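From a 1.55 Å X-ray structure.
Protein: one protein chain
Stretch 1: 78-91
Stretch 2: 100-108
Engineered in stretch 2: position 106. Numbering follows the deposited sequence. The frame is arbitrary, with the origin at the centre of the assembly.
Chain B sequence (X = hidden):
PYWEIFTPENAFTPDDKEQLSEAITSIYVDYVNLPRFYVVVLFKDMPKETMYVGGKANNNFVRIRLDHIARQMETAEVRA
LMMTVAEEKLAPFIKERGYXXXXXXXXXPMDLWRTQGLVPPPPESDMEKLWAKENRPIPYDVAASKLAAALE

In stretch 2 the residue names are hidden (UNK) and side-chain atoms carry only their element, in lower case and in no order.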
# COMPACT_ATOMS: atom_id res chain seq x y z
N VAL B 78 8.09 14.30 -17.13
CA VAL B 78 8.43 14.34 -15.71
C VAL B 78 8.27 12.98 -15.06
O VAL B 78 9.11 12.56 -14.26
CB VAL B 78 7.56 15.37 -14.96
CG1 VAL B 78 7.77 15.27 -13.45
CG2 VAL B 78 7.90 16.78 -15.45
N ARG B 79 7.19 12.28 -15.41
CA ARG B 79 6.94 10.93 -14.90
C ARG B 79 8.01 9.94 -15.33
O ARG B 79 8.49 9.14 -14.52
CB ARG B 79 5.55 10.46 -15.34
CG ARG B 79 4.43 11.28 -14.72
CD ARG B 79 3.09 11.09 -15.41
NE ARG B 79 2.42 9.86 -15.00
CZ ARG B 79 1.69 9.75 -13.90
NH1 ARG B 79 1.54 10.79 -13.08
NH2 ARG B 79 1.11 8.59 -13.61
N ALA B 80 8.41 10.00 -16.60
CA ALA B 80 9.49 9.13 -17.08
C ALA B 80 10.82 9.44 -16.39
O ALA B 80 11.59 8.54 -16.08
CB ALA B 80 9.63 9.25 -18.60
N LEU B 81 11.09 10.72 -16.16
CA LEU B 81 12.31 11.15 -15.50
C LEU B 81 12.38 10.66 -14.05
O LEU B 81 13.43 10.25 -13.58
CB LEU B 81 12.43 12.68 -15.56
CG LEU B 81 13.69 13.30 -14.96
CD1 LEU B 81 14.94 12.66 -15.53
CD2 LEU B 81 13.69 14.80 -15.21
N MET B 82 11.24 10.68 -13.37
CA MET B 82 11.17 10.13 -12.01
C MET B 82 11.60 8.66 -11.96
O MET B 82 12.40 8.26 -11.09
CB MET B 82 9.74 10.27 -11.46
CG MET B 82 9.53 9.55 -10.12
SD MET B 82 10.52 10.30 -8.82
CE MET B 82 11.00 8.85 -7.88
N MET B 83 11.05 7.86 -12.87
CA MET B 83 11.42 6.45 -12.98
C MET B 83 12.90 6.31 -13.34
O MET B 83 13.60 5.46 -12.79
CB MET B 83 10.56 5.73 -14.03
CG MET B 83 9.07 5.83 -13.78
SD MET B 83 8.58 5.52 -12.06
CE MET B 83 8.97 3.78 -11.79
N THR B 84 13.37 7.16 -14.24
CA THR B 84 14.76 7.08 -14.68
C THR B 84 15.70 7.37 -13.52
O THR B 84 16.65 6.64 -13.27
CB THR B 84 15.03 8.04 -15.86
OG1 THR B 84 14.24 7.64 -16.98
CG2 THR B 84 16.50 8.01 -16.24
N VAL B 85 15.41 8.44 -12.78
CA VAL B 85 16.27 8.81 -11.67
C VAL B 85 16.20 7.80 -10.51
O VAL B 85 17.21 7.49 -9.88
CB VAL B 85 15.92 10.23 -11.17
CG1 VAL B 85 16.76 10.58 -9.96
CG2 VAL B 85 16.16 11.23 -12.28
N ALA B 86 15.01 7.27 -10.24
CA ALA B 86 14.85 6.24 -9.22
C ALA B 86 15.74 5.03 -9.51
O ALA B 86 16.43 4.55 -8.62
CB ALA B 86 13.40 5.81 -9.13
N GLU B 87 15.74 4.57 -10.76
CA GLU B 87 16.54 3.40 -11.12
C GLU B 87 18.02 3.72 -11.01
O GLU B 87 18.83 2.87 -10.61
CB GLU B 87 16.21 2.91 -12.53
CG GLU B 87 14.79 2.37 -12.69
CD GLU B 87 14.57 1.01 -12.04
OE1 GLU B 87 15.55 0.41 -11.53
OE2 GLU B 87 13.41 0.56 -12.04
N GLU B 88 18.37 4.96 -11.34
CA GLU B 88 19.76 5.42 -11.24
C GLU B 88 20.28 5.33 -9.80
O GLU B 88 21.41 4.89 -9.58
CB GLU B 88 19.87 6.85 -11.78
CG GLU B 88 20.09 6.92 -13.28
CD GLU B 88 20.05 8.33 -13.84
OE1 GLU B 88 19.95 9.29 -13.05
OE2 GLU B 88 20.09 8.47 -15.09
N LYS B 89 19.46 5.72 -8.82
CA LYS B 89 19.85 5.65 -7.41
C LYS B 89 19.90 4.23 -6.86
O LYS B 89 20.72 3.90 -6.01
CB LYS B 89 18.89 6.48 -6.55
CG LYS B 89 18.72 7.92 -7.01
CD LYS B 89 20.06 8.64 -7.01
CE LYS B 89 19.89 10.12 -7.31
NZ LYS B 89 21.18 10.87 -7.16
N LEU B 90 18.99 3.39 -7.35
CA LEU B 90 18.88 2.01 -6.88
C LEU B 90 19.99 1.10 -7.40
O LEU B 90 20.41 0.17 -6.71
CB LEU B 90 17.54 1.41 -7.29
CG LEU B 90 16.25 1.98 -6.69
CD1 LEU B 90 15.06 1.36 -7.41
CD2 LEU B 90 16.17 1.71 -5.22
N ALA B 91 20.46 1.37 -8.62
CA ALA B 91 21.36 0.44 -9.33
C ALA B 91 22.61 -0.00 -8.56
O ALA B 91 22.95 -1.18 -8.61
CB ALA B 91 21.77 1.05 -10.67
N UNK B 100 17.31 -9.36 -8.69
CA UNK B 100 16.18 -9.09 -9.58
C UNK B 100 15.30 -8.09 -8.86
O UNK B 100 15.28 -8.08 -7.62
c UNK B 100 15.42 -10.38 -9.90
o UNK B 100 17.02 -10.91 -11.55
c UNK B 100 16.27 -11.36 -10.67
o UNK B 100 16.18 -12.56 -10.38
N UNK B 101 14.59 -7.24 -9.59
CA UNK B 101 13.79 -6.22 -8.90
C UNK B 101 12.68 -5.64 -9.76
O UNK B 101 12.65 -5.78 -10.99
c UNK B 101 15.15 -4.05 -9.38
c UNK B 101 14.71 -2.76 -9.50
c UNK B 101 17.10 -2.88 -12.21
c UNK B 101 16.23 -3.03 -11.12
n UNK B 101 15.37 -2.14 -10.55
c UNK B 101 16.93 -5.33 -10.79
c UNK B 101 17.86 -3.96 -12.57
c UNK B 101 14.69 -5.07 -8.36
c UNK B 101 17.78 -5.18 -11.87
c UNK B 101 16.12 -4.25 -10.41
N UNK B 102 11.74 -4.99 -9.07
CA UNK B 102 10.57 -4.37 -9.68
C UNK B 102 10.16 -3.20 -8.79
O UNK B 102 10.27 -3.28 -7.57
c UNK B 102 9.42 -5.38 -9.82
o UNK B 102 7.02 -6.84 -10.01
c UNK B 102 8.19 -4.79 -10.49
c UNK B 102 7.04 -5.79 -10.68
o UNK B 102 6.14 -5.49 -11.50
N UNK B 103 9.69 -2.13 -9.41
CA UNK B 103 9.30 -0.91 -8.70
C UNK B 103 8.03 -0.37 -9.30
O UNK B 103 7.84 -0.43 -10.53
c UNK B 103 11.18 2.36 -7.67
c UNK B 103 10.00 1.41 -7.94
c UNK B 103 10.39 0.19 -8.79
c UNK B 103 10.61 0.62 -10.25
N UNK B 104 7.15 0.16 -8.45
CA UNK B 104 6.04 0.95 -8.94
C UNK B 104 5.63 2.05 -7.96
O UNK B 104 5.96 2.00 -6.77
c UNK B 104 4.04 -0.49 -8.18
c UNK B 104 2.80 -0.17 -7.72
n UNK B 104 2.53 -1.01 -6.67
n UNK B 104 4.47 -1.55 -7.41
c UNK B 104 4.83 0.06 -9.33
c UNK B 104 3.55 -1.83 -6.50
N UNK B 105 4.97 3.07 -8.51
CA UNK B 105 4.55 4.25 -7.77
C UNK B 105 3.04 4.47 -7.83
O UNK B 105 2.40 4.26 -8.86
c UNK B 105 7.45 6.60 -8.94
c UNK B 105 4.99 6.69 -7.31
c UNK B 105 6.69 5.32 -8.61
c UNK B 105 5.21 5.54 -8.29
N UNK B 106 2.48 4.91 -6.72
CA UNK B 106 1.10 5.37 -6.69
C UNK B 106 1.09 6.82 -6.21
O UNK B 106 1.98 7.24 -5.47
c UNK B 106 0.27 4.49 -5.77
N UNK B 107 0.10 7.59 -6.64
CA UNK B 107 -0.09 8.95 -6.18
C UNK B 107 -1.34 8.96 -5.31
O UNK B 107 -2.38 8.43 -5.71
c UNK B 107 0.96 10.97 -9.38
c UNK B 107 1.02 9.93 -8.28
o UNK B 107 -0.03 11.00 -10.14
o UNK B 107 1.91 11.77 -9.50
c UNK B 107 -0.21 9.93 -7.37
N UNK B 108 -1.21 9.51 -4.11
CA UNK B 108 -2.29 9.54 -3.12
C UNK B 108 -2.60 11.00 -2.78
O UNK B 108 -1.79 11.89 -3.04
o UNK B 108 -0.90 9.42 -1.11
c UNK B 108 -1.92 8.74 -1.84
c UNK B 108 -1.40 7.33 -2.19
O HOH W 1 -1.00 9.05 -11.37

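Position 100 opens the strand with four side-chain atoms, two carbons and two oxygens, both oxygens on the second carbon. That short carboxylate is Asp-100, which lies out of reach of the helix.

Position 101 carries one carbon and then fused five- and six-membered rings holding eight carbons and one nitrogen. The ring nitrogen sits 2.7 Å from Glu-87 OE1, near the plane of the ring. An indole is the side chain that fits, so this is Trp-101. Its NE1 donates to Glu-87 OE1 at 2.7 Å with an N-H...O angle of 161°, a short and nearly straight hydrogen bond that gives a buried indole a charged acceptor.

Position 102 has three carbons in an unbranched run, the third bearing two oxygens, and its CA-to-CB bond points away from the helix. This is Glu-102, extended with chi1 and chi2 both t, on the other face of the strand.

At position 103 there are four carbons, forked at the first, with one arm two carbons long. The end of the long arm lies near Leu-90 CD1 and Ala-86 CB, and the short arm near Met-83 CE and Glu-87 OE2. This is Ile-103. It gives up more area to the helix, 76 Å², than any other residue of the strand. Its CD1 lies 4.0 Å from Leu-90 CD1 and 4.4 Å from Ala-86 CB, while its CG2 meets Met-83 CE at 3.9 Å and also lies 3.3 Å from Glu-87 OE2.

Position 104 shows one carbon and a five-membered ring of three carbons and two nitrogens; its CA-to-CB bond again points away from the helix. This is His-104; both ring nitrogens are hydrogen-bonded elsewhere in the structure.

Position 105 repeats the forked four-carbon pattern, one arm two carbons long. Its CA-to-CB bond points toward the helix, and the end of the long arm touches Met-83 SD and Met-82 CG. The fork at the first carbon marks Ile-105. Its CD1 packs 3.5 Å from Met-83 SD and 3.8 Å from Met-82 CG. The bent m, m, m conformation of Met-83 brings the end of a side chain that leaves its helix sideways close to both isoleucines.

Position 106 has one side-chain carbon and lies out of reach. It is Ala-106, an engineered residue where the natural sequence has Asp.

Position 107 has three carbons, the last with two oxygens, one of them 3.3 Å from Arg-79 NH1. This is Glu-107. Arg-79 NH1 and Glu-107 OE1 form a salt bridge, with a weak hydrogen bond at that 3.3 Å. A water reinforces it, accepting from Arg-79 NH2 at 3.1 Å and donating to Glu-107 OE1 at 2.5 Å.

Position 108 has one carbon carrying an oxygen and a methyl carbon: Thr-108, beyond the strand and out of reach.

The rule is alternation. The CA-to-CB bonds of 101, 103, 105 and 107 point toward the helix, which runs at 140° to the strand with axes 10.5 Å apart at closest. Isoleucines in the middle pack on methionine, alanine and leucine, while each end carries a directed polar pair: Trp-101 with Glu-87, and Glu-107 with Arg-79. Apolar packing fills the centre, and the polar pairs add specific partners at its two ends.

Stretch 2, residues 100-108: DWEIHIAET
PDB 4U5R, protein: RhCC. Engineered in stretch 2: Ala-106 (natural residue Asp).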